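Local coordinates for protein 3-oxoadipate enol-lactonase (Burkholderia xenovorans, PDB 2XUA) that probably hydrolyses 3-oxoadipate enol-lactone in catechol breakdown and is seen here with laevulinic acid bound in its pocket, at residues E13-I18 and H63-A68; L31-G36 and R57-G62; D115-V120 and I205-L210; V211-H216 and A235-L240. All blocks are in the same frame, centred on the assembly; numbering follows the deposited sequence.

Contact 1 of 4, residues E13-I18 and H63-A68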
# COMPACT_ATOMS: atom_id res chain seq x y z
N GLU B 13 -1.73 18.96 5.99
CA GLU B 13 -2.78 18.11 5.48
C GLU B 13 -2.40 16.61 5.65
O GLU B 13 -1.35 16.17 5.18
CB GLU B 13 -2.98 18.41 3.99
CG GLU B 13 -4.21 17.77 3.36
CD GLU B 13 -4.46 18.25 1.92
OE1 GLU B 13 -3.73 19.15 1.41
OE2 GLU B 13 -5.37 17.73 1.27
N LEU B 14 -3.24 15.84 6.34
CA LEU B 14 -2.99 14.42 6.56
C LEU B 14 -3.99 13.52 5.86
O LEU B 14 -5.19 13.69 6.02
CB LEU B 14 -3.00 14.08 8.05
CG LEU B 14 -2.13 14.93 9.00
CD1 LEU B 14 -2.50 14.64 10.43
CD2 LEU B 14 -0.65 14.69 8.75
N HIS B 15 -3.46 12.51 5.18
CA HIS B 15 -4.24 11.42 4.63
C HIS B 15 -4.65 10.49 5.78
O HIS B 15 -3.82 10.10 6.62
CB HIS B 15 -3.45 10.69 3.53
CG HIS B 15 -4.09 9.41 3.06
ND1 HIS B 15 -5.41 9.32 2.67
CD2 HIS B 15 -3.58 8.16 2.93
CE1 HIS B 15 -5.69 8.08 2.34
NE2 HIS B 15 -4.60 7.35 2.46
N TYR B 16 -5.92 10.13 5.86
CA TYR B 16 -6.33 9.19 6.91
C TYR B 16 -7.28 8.10 6.40
O TYR B 16 -7.83 8.21 5.28
CB TYR B 16 -6.98 9.95 8.11
CG TYR B 16 -8.31 10.60 7.77
CD1 TYR B 16 -9.52 9.90 7.94
CD2 TYR B 16 -8.35 11.91 7.29
CE1 TYR B 16 -10.77 10.51 7.58
CE2 TYR B 16 -9.56 12.52 6.94
CZ TYR B 16 -10.76 11.82 7.09
OH TYR B 16 -11.96 12.41 6.73
N ARG B 17 -7.52 7.12 7.25
CA ARG B 17 -8.40 5.98 6.88
C ARG B 17 -9.15 5.49 8.04
O ARG B 17 -8.54 5.28 9.08
CB ARG B 17 -7.58 4.85 6.27
CG ARG B 17 -8.40 3.69 5.75
CD ARG B 17 -7.54 2.88 4.74
NE ARG B 17 -7.37 3.55 3.44
CZ ARG B 17 -6.65 3.07 2.43
NH1 ARG B 17 -5.99 1.94 2.54
NH2 ARG B 17 -6.52 3.77 1.34
N ILE B 18 -10.46 5.29 7.88
CA ILE B 18 -11.29 4.78 8.99
C ILE B 18 -11.85 3.33 8.70
O ILE B 18 -12.31 3.05 7.58
CB ILE B 18 -12.47 5.75 9.27
CG1 ILE B 18 -11.96 7.11 9.74
CG2 ILE B 18 -13.49 5.15 10.29
CD1 ILE B 18 -13.03 8.22 9.85
N HIS B 63 4.95 11.71 5.18
CA HIS B 63 4.83 10.29 4.74
C HIS B 63 3.62 10.05 3.85
O HIS B 63 2.63 10.80 3.87
CB HIS B 63 4.70 9.33 5.93
CG HIS B 63 5.94 9.23 6.79
ND1 HIS B 63 6.31 10.20 7.69
CD2 HIS B 63 6.89 8.26 6.86
CE1 HIS B 63 7.44 9.84 8.28
NE2 HIS B 63 7.80 8.66 7.80
N GLY B 64 3.72 8.99 3.06
CA GLY B 64 2.55 8.40 2.46
C GLY B 64 1.93 9.42 1.56
O GLY B 64 2.62 9.99 0.68
N HIS B 65 0.64 9.66 1.79
CA HIS B 65 -0.08 10.60 0.95
C HIS B 65 -0.38 11.88 1.69
O HIS B 65 -1.21 12.68 1.25
CB HIS B 65 -1.34 9.94 0.42
CG HIS B 65 -1.01 8.91 -0.60
ND1 HIS B 65 -0.82 9.22 -1.93
CD2 HIS B 65 -0.68 7.60 -0.47
CE1 HIS B 65 -0.44 8.14 -2.59
NE2 HIS B 65 -0.35 7.14 -1.72
N SER B 66 0.30 12.06 2.80
CA SER B 66 0.09 13.27 3.58
C SER B 66 1.05 14.33 3.03
O SER B 66 2.00 14.01 2.28
CB SER B 66 0.36 13.04 5.06
OG SER B 66 -0.66 12.23 5.69
N GLU B 67 0.86 15.58 3.45
CA GLU B 67 1.76 16.64 3.06
C GLU B 67 3.08 16.43 3.75
O GLU B 67 3.14 15.88 4.84
CB GLU B 67 1.16 17.97 3.51
CG GLU B 67 1.97 19.23 3.17
CD GLU B 67 1.41 20.46 3.91
OE1 GLU B 67 0.34 20.96 3.51
OE2 GLU B 67 1.99 20.88 4.91
N ALA B 68 4.17 16.84 3.09
CA ALA B 68 5.43 17.01 3.81
C ALA B 68 5.77 18.51 4.02
O ALA B 68 6.52 19.07 3.25
CB ALA B 68 6.55 16.33 3.07
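Two hydrogen bonds tie Ser66 and Glu67 to the strand 13-18. The amide of Glu67 reaches Glu13 O at 2.9 Å in an almost straight bond (179°), and the amide of His15 gives its hydrogen to Ser66 OG, also at 2.9 Å. Ser66 OG lies beside its own backbone N (chi1 -72°), which aims it at the strand. The hydroxyl is used twice, since it also bonds Asp59 O. Glu13 N, which the contact buries, has no hydrogen-bond partner in the model. The side chains of His15 and His65 run side by side, and their rings form an offset edge-to-face pair, the edge of His65 toward the face of His15, with centroids 5.8 Å apart and planes at 83°. His15 CD2 packs on His65 CB at 3.8 Å. His15 ND1 bonds Pro5 O, while His65 stacks on His65 of the second subunit, so the pair belongs to an aromatic cluster at the dimer interface. The loop presents these groups through a type II' beta turn from His63 to Ser66, closed by Ser66 N to His63 O. It is a turn docked beside an antiparallel strand near the edge of an alpha/beta hydrolase sheet.

Contact 2 of 4, residues L31-G36 and R57-G62. With SHF (laevulinic acid), chain C.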
# COMPACT_ATOMS: atom_id res chain seq x y z
N LEU B 31 -4.06 4.45 15.32
CA LEU B 31 -2.78 3.70 15.16
C LEU B 31 -1.79 4.76 14.66
O LEU B 31 -2.17 5.58 13.82
CB LEU B 31 -3.00 2.63 14.07
CG LEU B 31 -4.05 1.59 14.48
CD1 LEU B 31 -4.17 0.40 13.44
CD2 LEU B 31 -3.73 1.04 15.89
N SER B 32 -0.52 4.67 15.04
CA SER B 32 0.44 5.63 14.52
C SER B 32 1.70 4.94 14.02
O SER B 32 2.20 4.05 14.68
CB SER B 32 0.72 6.69 15.61
OG SER B 32 1.53 7.71 15.02
N ASN B 33 2.14 5.29 12.82
CA ASN B 33 3.06 4.48 12.01
C ASN B 33 4.55 4.74 12.41
O ASN B 33 4.90 5.71 13.09
CB ASN B 33 3.01 4.88 10.52
CG ASN B 33 1.61 4.91 9.92
OD1 ASN B 33 1.38 5.53 8.87
ND2 ASN B 33 0.67 4.29 10.57
N SER B 34 5.39 3.84 11.94
CA SER B 34 6.86 3.99 12.03
C SER B 34 7.38 4.96 10.99
O SER B 34 6.79 5.12 9.89
CB SER B 34 7.48 2.62 11.72
OG SER B 34 8.85 2.60 12.18
N LEU B 35 8.54 5.58 11.27
CA LEU B 35 9.28 6.29 10.23
C LEU B 35 9.48 5.48 8.94
O LEU B 35 9.94 4.35 8.99
CB LEU B 35 10.65 6.76 10.79
CG LEU B 35 11.55 7.56 9.90
CD1 LEU B 35 10.91 8.91 9.62
CD2 LEU B 35 12.88 7.68 10.63
N GLY B 36 9.21 6.09 7.76
CA GLY B 36 9.40 5.44 6.46
C GLY B 36 8.30 4.43 6.13
O GLY B 36 8.48 3.63 5.22
N ARG B 57 -6.52 5.26 11.10
CA ARG B 57 -5.11 5.26 10.68
C ARG B 57 -4.83 6.54 9.93
O ARG B 57 -5.76 7.15 9.35
CB ARG B 57 -4.86 4.09 9.72
CG ARG B 57 -4.84 2.76 10.45
CD ARG B 57 -4.61 1.67 9.36
NE ARG B 57 -5.87 1.39 8.66
CZ ARG B 57 -5.97 0.78 7.45
NH1 ARG B 57 -4.91 0.44 6.76
NH2 ARG B 57 -7.17 0.48 6.93
N TYR B 58 -3.56 6.93 9.85
CA TYR B 58 -3.24 8.13 9.12
C TYR B 58 -1.78 8.05 8.67
O TYR B 58 -1.00 7.25 9.19
CB TYR B 58 -3.51 9.38 10.02
CG TYR B 58 -2.52 9.55 11.14
CD1 TYR B 58 -1.48 10.49 11.05
CD2 TYR B 58 -2.64 8.82 12.30
CE1 TYR B 58 -0.52 10.62 12.09
CE2 TYR B 58 -1.70 8.94 13.35
CZ TYR B 58 -0.65 9.83 13.21
OH TYR B 58 0.25 9.95 14.23
N ASP B 59 -1.46 8.83 7.66
CA ASP B 59 -0.07 9.00 7.23
C ASP B 59 0.52 10.16 8.02
O ASP B 59 0.07 11.32 7.91
CB ASP B 59 0.01 9.23 5.73
CG ASP B 59 -0.22 7.93 4.93
OD1 ASP B 59 -0.21 6.87 5.54
OD2 ASP B 59 -0.39 7.93 3.70
N THR B 60 1.54 9.84 8.80
CA THR B 60 2.25 10.88 9.58
C THR B 60 2.73 11.98 8.62
O THR B 60 3.03 11.72 7.46
CB THR B 60 3.44 10.21 10.29
OG1 THR B 60 2.97 9.17 11.16
CG2 THR B 60 4.26 11.26 11.15
N ARG B 61 2.82 13.22 9.06
CA ARG B 61 3.35 14.26 8.17
C ARG B 61 4.70 13.80 7.57
O ARG B 61 5.48 13.10 8.21
CB ARG B 61 3.56 15.60 8.93
CG ARG B 61 4.39 15.47 10.16
CD ARG B 61 4.84 16.95 10.57
NE ARG B 61 3.66 17.72 11.02
CZ ARG B 61 3.56 19.05 11.04
NH1 ARG B 61 4.58 19.82 10.63
NH2 ARG B 61 2.45 19.62 11.51
N GLY B 62 4.94 14.20 6.35
CA GLY B 62 6.14 13.82 5.61
C GLY B 62 6.07 12.44 4.99
O GLY B 62 7.05 12.04 4.38
C4 SHF C . 13.17 4.09 10.12
C5 SHF C . 11.82 3.58 10.62
C3 SHF C . 14.40 4.05 11.05
C2 SHF C . 14.41 3.04 12.23
C1 SHF C . 15.89 2.68 12.69
O4 SHF C . 13.29 4.50 8.95
O1 SHF C . 16.33 1.63 12.20
OH1 SHF C . 16.51 3.37 13.57
O HOH W 1 -1.95 4.80 11.08
O HOH W 2 3.76 8.21 13.55
O HOH W 3 0.76 7.41 11.42
O HOH W 4 5.58 7.66 10.25
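Ser32 and Tyr58 meet through their hydroxyls, OG to OH at 2.7 Å, a bond in which either could be the donor. Tyr58 leaves the backbone with CG between N and the carbonyl carbon (chi1 72°), which swings the ring across toward strand 28-32. Its CB packs beside Tyr16 of the neighbouring strand. Further out CD2 and then CE2 pass Leu31 O, CE2 at 3.4 Å; CZ nears Ser32 OG, and OH ends on that oxygen. A water sits 3.3 Å above the centre of one ring face, and Val82 and Leu85 of helix 75-88 also touch the side chain. At the outer end, Leu31 CD1 lies against Arg57 CG at 3.9 Å, while the guanidinium pairs with Asp19 and with Asp176 of the second subunit.

The parallel strands diverge here. Leu31 still has a direct backbone bond to Leu56, but its carbonyl O reaches Tyr58 N through a water, 2.9 Å from each. Thr60 OG1 holds three more waters: one joins it to Ser32 OG and Asn33 O, another to Asn33 N and Tyr58 O, and a third, weakly, to Ser34 O. Beyond this wet seam, Ser34 OG lies 3.5 Å from C5 of laevulinic acid, and Leu35 packs its CD2 against O4 at 3.6 Å. Ser34 also touches Ser100, the probable nucleophile. In alpha/beta hydrolases the loop after this strand commonly supplies an oxyanion-hole amide. Toward strand 54-58 the link is largely buried hydroxyls and water, which probably help to set the pocket loop, while Ser32 pairs directly with strand 94-99 on its other side.

Contact 3 of 4, residues D115-V120 and I205-L210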
# COMPACT_ATOMS: atom_id res chain seq x y z
N ASP B 115 -6.41 12.86 29.10
CA ASP B 115 -7.90 12.93 28.99
C ASP B 115 -8.39 12.58 27.56
O ASP B 115 -9.54 12.15 27.40
CB ASP B 115 -8.41 14.33 29.34
CG ASP B 115 -7.77 15.39 28.49
OD1 ASP B 115 -6.74 15.08 27.87
OD2 ASP B 115 -8.29 16.52 28.43
N ARG B 116 -7.53 12.83 26.58
CA ARG B 116 -7.73 12.35 25.20
C ARG B 116 -7.47 10.83 24.97
O ARG B 116 -7.82 10.29 23.89
CB ARG B 116 -6.91 13.20 24.23
CG ARG B 116 -7.20 14.71 24.22
CD ARG B 116 -8.75 15.00 24.04
NE ARG B 116 -9.31 14.72 22.71
CZ ARG B 116 -9.16 15.44 21.61
NH1 ARG B 116 -9.80 15.08 20.49
NH2 ARG B 116 -8.39 16.55 21.58
N ILE B 117 -6.86 10.14 25.95
CA ILE B 117 -6.34 8.77 25.75
C ILE B 117 -7.00 7.74 26.66
O ILE B 117 -7.11 7.96 27.87
CB ILE B 117 -4.75 8.72 25.90
CG1 ILE B 117 -4.03 9.56 24.86
CG2 ILE B 117 -4.22 7.29 25.88
CD1 ILE B 117 -4.38 9.30 23.35
N GLU B 118 -7.43 6.59 26.15
CA GLU B 118 -7.96 5.56 27.05
C GLU B 118 -6.86 4.64 27.54
O GLU B 118 -6.58 4.59 28.71
CB GLU B 118 -9.15 4.81 26.43
CG GLU B 118 -9.58 3.55 27.13
CD GLU B 118 -10.87 3.69 27.89
OE1 GLU B 118 -11.91 4.02 27.24
OE2 GLU B 118 -10.87 3.44 29.13
N ARG B 119 -6.28 3.86 26.62
CA ARG B 119 -5.24 2.87 26.91
C ARG B 119 -4.20 3.02 25.80
O ARG B 119 -4.50 3.50 24.65
CB ARG B 119 -5.78 1.42 27.02
CG ARG B 119 -6.69 1.11 28.19
CD ARG B 119 -6.82 -0.39 28.48
NE ARG B 119 -7.30 -0.59 29.86
CZ ARG B 119 -7.01 -1.62 30.68
NH1 ARG B 119 -6.26 -2.65 30.28
NH2 ARG B 119 -7.50 -1.62 31.94
N VAL B 120 -2.93 2.75 26.13
CA VAL B 120 -1.90 3.04 25.15
C VAL B 120 -1.12 1.75 24.92
O VAL B 120 -0.86 1.06 25.87
CB VAL B 120 -1.07 4.27 25.59
CG1 VAL B 120 0.03 3.88 26.56
CG2 VAL B 120 -0.54 5.05 24.42
N ILE B 205 2.74 9.29 33.25
CA ILE B 205 1.61 8.72 32.52
C ILE B 205 0.58 8.05 33.42
O ILE B 205 0.89 7.15 34.18
CB ILE B 205 2.11 7.68 31.47
CG1 ILE B 205 2.89 8.41 30.36
CG2 ILE B 205 0.94 6.79 30.99
CD1 ILE B 205 3.61 7.55 29.36
N LYS B 206 -0.68 8.46 33.26
CA LYS B 206 -1.75 8.01 34.16
C LYS B 206 -2.70 6.96 33.63
O LYS B 206 -3.64 6.63 34.33
CB LYS B 206 -2.55 9.23 34.64
CG LYS B 206 -1.68 10.29 35.27
CD LYS B 206 -1.84 10.34 36.81
CE LYS B 206 -0.98 11.47 37.48
NZ LYS B 206 0.53 11.24 37.45
N VAL B 207 -2.47 6.40 32.43
CA VAL B 207 -3.46 5.46 31.79
C VAL B 207 -2.87 4.06 31.65
O VAL B 207 -1.62 3.92 31.71
CB VAL B 207 -3.96 6.03 30.41
CG1 VAL B 207 -4.21 7.51 30.52
CG2 VAL B 207 -2.93 5.85 29.40
N PRO B 208 -3.71 3.02 31.57
CA PRO B 208 -3.16 1.70 31.41
C PRO B 208 -2.27 1.62 30.15
O PRO B 208 -2.66 2.09 29.08
CB PRO B 208 -4.40 0.84 31.24
CG PRO B 208 -5.48 1.63 31.86
CD PRO B 208 -5.19 2.97 31.50
N ALA B 209 -1.06 1.07 30.29
CA ALA B 209 -0.14 0.96 29.17
C ALA B 209 0.31 -0.48 28.95
O ALA B 209 0.35 -1.31 29.89
CB ALA B 209 1.06 1.93 29.30
N LEU B 210 0.53 -0.80 27.67
CA LEU B 210 1.15 -2.05 27.26
C LEU B 210 2.43 -1.68 26.49
O LEU B 210 2.43 -0.80 25.63
CB LEU B 210 0.22 -2.85 26.33
CG LEU B 210 0.85 -3.93 25.46
CD1 LEU B 210 1.32 -5.12 26.38
CD2 LEU B 210 -0.12 -4.44 24.38
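Val120 is gripped by residues 208-210 from both of its backbone groups: its N bonds Pro208 O at 3.0 Å, and its O takes the amide of Leu210 at 2.9 Å. This is the parallel pairing of Val120 with Ala209, and it is the tight part of the contact. On one face of the sheet Val120 CG1 presses on Ala209 CB at 3.5 Å, and CA-H groups of Arg119 and Ala209 add contacts to the same two carbonyl oxygens. On the more solvent-exposed side, Arg119 runs extended from CG to NE and crosses the proline ring at about a right angle. Pro208 CB lies 3.5 Å above the guanidinium plane, off-centre, nearest NE and CZ, while NH1 forms a salt bridge with Glu264. Where the chain turns a corner at Glu118 there is no strand pairing, and contact is by side chains: Val207 CB touches Glu118 O at 3.4 Å, and Ile117 CG2 meets Val207 CG2 at 4.0 Å. Glu118 points away from 205-210, and its OE1 forms a salt bridge with Arg93. Helix 251-263 packs on Arg119, Pro208 and Leu210, helix 101-112 touches Ile205, and strand 94-99 flanks the other side of strand 117-123.

Contact 4 of 4, residues V211-H216 and A235-L240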
# COMPACT_ATOMS: atom_id res chain seq x y z
N VAL B 211 3.53 -2.33 26.80
CA VAL B 211 4.75 -2.06 26.00
C VAL B 211 5.07 -3.35 25.27
O VAL B 211 5.16 -4.36 25.90
CB VAL B 211 5.95 -1.61 26.85
CG1 VAL B 211 7.25 -1.45 25.93
CG2 VAL B 211 5.67 -0.32 27.56
N ILE B 212 5.17 -3.32 23.94
CA ILE B 212 5.54 -4.47 23.14
C ILE B 212 6.94 -4.16 22.59
O ILE B 212 7.18 -3.06 22.10
CB ILE B 212 4.54 -4.74 21.96
CG1 ILE B 212 3.24 -5.35 22.46
CG2 ILE B 212 5.11 -5.72 20.97
CD1 ILE B 212 2.16 -5.41 21.40
N SER B 213 7.85 -5.12 22.70
CA SER B 213 9.20 -4.96 22.18
C SER B 213 9.58 -6.27 21.39
O SER B 213 8.98 -7.34 21.63
CB SER B 213 10.21 -4.67 23.29
OG SER B 213 10.01 -3.42 23.91
N GLY B 214 10.52 -6.18 20.46
CA GLY B 214 10.93 -7.34 19.65
C GLY B 214 12.29 -7.80 20.16
O GLY B 214 13.22 -7.00 20.37
N THR B 215 12.45 -9.08 20.40
CA THR B 215 13.74 -9.46 21.02
C THR B 215 14.92 -9.16 20.10
O THR B 215 16.00 -8.89 20.59
CB THR B 215 13.79 -10.93 21.61
OG1 THR B 215 14.92 -11.69 21.12
CG2 THR B 215 12.55 -11.63 21.46
N HIS B 216 14.68 -9.13 18.78
CA HIS B 216 15.73 -8.85 17.81
C HIS B 216 15.79 -7.42 17.32
O HIS B 216 16.58 -7.10 16.44
CB HIS B 216 15.66 -9.87 16.62
CG HIS B 216 15.42 -11.27 17.07
ND1 HIS B 216 16.37 -12.00 17.78
CD2 HIS B 216 14.33 -12.07 16.97
CE1 HIS B 216 15.86 -13.18 18.09
NE2 HIS B 216 14.63 -13.26 17.59
N ALA B 235 2.00 -0.31 33.98
CA ALA B 235 2.27 -0.71 32.58
C ALA B 235 2.60 -2.18 32.51
O ALA B 235 3.05 -2.76 33.49
CB ALA B 235 3.43 0.11 32.01
N ARG B 236 2.38 -2.82 31.38
CA ARG B 236 2.78 -4.21 31.28
C ARG B 236 3.70 -4.39 30.09
O ARG B 236 3.59 -3.64 29.13
CB ARG B 236 1.58 -5.08 31.14
CG ARG B 236 1.98 -6.56 31.31
CD ARG B 236 1.30 -7.51 30.37
NE ARG B 236 -0.06 -7.11 30.04
CZ ARG B 236 -0.79 -7.74 29.14
NH1 ARG B 236 -0.31 -8.81 28.52
NH2 ARG B 236 -2.02 -7.34 28.88
N TYR B 237 4.60 -5.37 30.14
CA TYR B 237 5.65 -5.55 29.10
C TYR B 237 5.45 -6.91 28.39
O TYR B 237 5.24 -7.89 29.03
CB TYR B 237 7.08 -5.41 29.70
CG TYR B 237 8.16 -5.74 28.68
CD1 TYR B 237 8.63 -4.78 27.76
CD2 TYR B 237 8.70 -7.03 28.62
CE1 TYR B 237 9.61 -5.09 26.81
CE2 TYR B 237 9.68 -7.36 27.70
CZ TYR B 237 10.13 -6.41 26.79
OH TYR B 237 11.11 -6.79 25.89
N VAL B 238 5.49 -6.93 27.07
CA VAL B 238 5.38 -8.19 26.30
C VAL B 238 6.43 -8.16 25.19
O VAL B 238 6.57 -7.18 24.47
CB VAL B 238 3.96 -8.40 25.63
CG1 VAL B 238 3.96 -9.63 24.77
CG2 VAL B 238 2.84 -8.59 26.66
N GLU B 239 7.15 -9.26 25.03
CA GLU B 239 8.25 -9.31 24.11
C GLU B 239 7.92 -10.37 23.08
O GLU B 239 7.54 -11.48 23.42
CB GLU B 239 9.58 -9.59 24.86
CG GLU B 239 10.77 -9.61 23.95
CD GLU B 239 12.08 -9.74 24.73
OE1 GLU B 239 12.22 -9.07 25.75
OE2 GLU B 239 12.95 -10.51 24.31
N LEU B 240 8.01 -10.00 21.81
CA LEU B 240 7.70 -10.89 20.74
C LEU B 240 8.96 -11.31 20.01
O LEU B 240 9.90 -10.53 19.93
CB LEU B 240 6.78 -10.18 19.74
CG LEU B 240 5.43 -9.70 20.26
CD1 LEU B 240 4.76 -8.91 19.09
CD2 LEU B 240 4.55 -10.90 20.70
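Val211 to Gly214 pair in parallel with Tyr237 to Leu240, and Val211, Ser213 and Thr215 make the first group, the backbone bonds. Val211 takes both roles, its N reaching Arg236 O at 2.7 Å and its O accepting from Val238 N; Ser213 does the same between Val238 O and Leu240 N, and Thr215 N closes the series on Leu240 O at 3.0 Å. Four CA-H...O contacts lie between these bonds, the shortest from Ile212 CA to Val238 O at 3.2 Å. The segment axes run 25° apart.

Apolar contacts form the second group. Ile212 CG2 meets Leu240 CD1 at 3.7 Å on the face that also carries Val238, while on the other face Val211 CG1 approaches Tyr237 CD1 at 4.0 Å.

The third group involves Tyr237. With CG anti to the backbone N (chi1 174°), its ring extends along the sheet past Ser213, whose OG packs at the ring edge near its plane, 3.4 Å from CE1. Within 235-240, Tyr237 OH donates to Glu239 OE1 at 2.5 Å, meeting that oxygen on its anti side.

Helix 222-231 lies on the Val211 and Tyr237 face, helix 251-263 on that of Ile212 and Leu240. This is a beta-alpha-beta unit of the alpha/beta hydrolase fold, whose strand 209-214 leads to Asp217, probably the acid of a Ser-His-Asp triad.

How the contacts relate
From the N terminus, contact 1 closes the loop between residues 18 and 63, and contact 2 is nested within that loop. The two touch, because strands 12-19 and 54-58 are neighbours: Arg17 N probably bonds Arg57 O. The chain then runs through strand 94-99 and helix 101-112 before contact 3 opens. That contact bridges the largely helical stretch between residues 120 and 205, returning the chain to the sheet. Contact 4 follows in series and continues along strand 209-214, adding 236-240 as the edge strand on this side of the sheet. Contacts 1 and 4 lie on opposite sides of the chain's centre, their centres about 28 Å apart, and all four join one mixed sheet.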